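Local coordinates for protein discoidin-2 (Dictyostelium discoideum, PDB 2VMC) that binds galactose and N-acetylgalactosamine as a homotrimeric lectin and may take part in spore formation and spore coat assembly, at the interface of chains A and B. Residues are numbered along the deposited sequence; one frame, centred on the assembly and turned at random. Chains: chain A/B, Discoidin-2.

The interface of chains A and B. Residues chain A 196, 256-257; chain B 70, 72, 130.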
# COMPACT_ATOMS: atom_id res chain seq x y z
N LEU A 196 -10.90 -12.09 4.94
CA LEU A 196 -11.14 -11.60 6.31
C LEU A 196 -12.52 -10.96 6.49
O LEU A 196 -13.07 -10.94 7.60
CB LEU A 196 -10.04 -10.62 6.73
CG LEU A 196 -8.62 -11.18 6.74
CD1 LEU A 196 -7.57 -10.06 6.69
CD2 LEU A 196 -8.43 -12.11 7.95
N ASN A 256 -11.46 -2.31 2.05
CA ASN A 256 -11.23 -1.72 3.39
C ASN A 256 -10.47 -2.59 4.39
O ASN A 256 -10.48 -2.31 5.59
CB ASN A 256 -12.56 -1.23 4.00
CG ASN A 256 -12.42 0.09 4.76
OD1 ASN A 256 -11.78 1.02 4.28
ND2 ASN A 256 -13.04 0.18 5.93
N ASN A 257 -9.80 -3.64 3.90
CA ASN A 257 -9.10 -4.58 4.80
C ASN A 257 -7.59 -4.62 4.59
O ASN A 257 -7.05 -3.87 3.76
CB ASN A 257 -9.72 -5.99 4.74
CG ASN A 257 -10.56 -6.34 5.97
OD1 ASN A 257 -11.02 -5.46 6.70
ND2 ASN A 257 -10.75 -7.63 6.21
OXT ASN A 257 -6.87 -5.38 5.27
N VAL B 70 -3.68 -0.79 6.37
CA VAL B 70 -4.68 -1.21 7.34
C VAL B 70 -4.18 -2.48 8.04
O VAL B 70 -3.99 -3.53 7.41
CB VAL B 70 -6.06 -1.46 6.68
CG1 VAL B 70 -7.03 -2.09 7.68
CG2 VAL B 70 -6.63 -0.16 6.11
N HIS B 72 -4.40 -5.41 11.15
CA HIS B 72 -5.30 -6.10 12.06
C HIS B 72 -4.45 -6.48 13.28
O HIS B 72 -3.72 -7.49 13.25
CB HIS B 72 -5.91 -7.34 11.36
CG HIS B 72 -6.70 -7.00 10.12
ND1 HIS B 72 -8.08 -6.87 10.12
CD2 HIS B 72 -6.30 -6.72 8.85
CE1 HIS B 72 -8.49 -6.54 8.91
NE2 HIS B 72 -7.43 -6.44 8.12
N LYS B 130 -8.66 -3.12 14.01
CA LYS B 130 -8.43 -2.74 12.62
C LYS B 130 -8.07 -1.24 12.55
O LYS B 130 -8.88 -0.37 12.85
CB LYS B 130 -9.68 -3.07 11.79
CG LYS B 130 -9.55 -2.79 10.32
CD LYS B 130 -10.77 -3.33 9.60
CE LYS B 130 -11.05 -2.58 8.34
NZ LYS B 130 -12.18 -3.27 7.60
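A:Asn257, the last residue of chain A, meets B:His72 and B:Lys130 at the surface of the N-terminal F5/8 type C (discoidin) domain of chain B. The protein is a homotrimer, and here the C-terminal tail that follows strand 242-254 of the lectin-like region of one subunit docks on strands 70-79 and 128-131 of its neighbour.

Polar contacts dominate. The imidazole NE2 of B:His72 donates to the terminal carboxylate oxygen OXT of A:Asn257 at 3.1 Å, in a fairly straight bond (161° at H) with the acceptor almost in the ring plane. The side chain of B:Lys130 leaves its strand with CG anti to the backbone N (chi1 -177°) and stays extended, which carries its ammonium group to the tail. There NZ donates to the amide oxygen OD1 of A:Asn257 at 2.6 Å, nearly head-on to the C=O. NZ also lies 2.8 Å from the backbone O of A:Asn256, but that oxygen stands alongside the CE-NZ bond, and a hydrogen bond there is doubtful as modelled. The bond from B:His72 would probably help to stabilise the negative chain end, more so if the ring is protonated; the lysine does not touch the carboxylate, and its charge could act on it only at longer range.

Van der Waals packing is lighter. The side-chain amide of A:Asn257 meets the imidazole of B:His72 at its edge: CG lies in the ring plane, 3.6 Å from CE1, and the amide and ring planes are 79° apart. B:Val70 packs against the terminal carboxylate, its CB 3.9 Å from O of A:Asn257, while CG1 approaches the carboxylate carbon C at 4.0 Å. A:Leu196 covers one face of the B:His72 imidazole near the rim, its methyl CD1 3.9 Å from NE2.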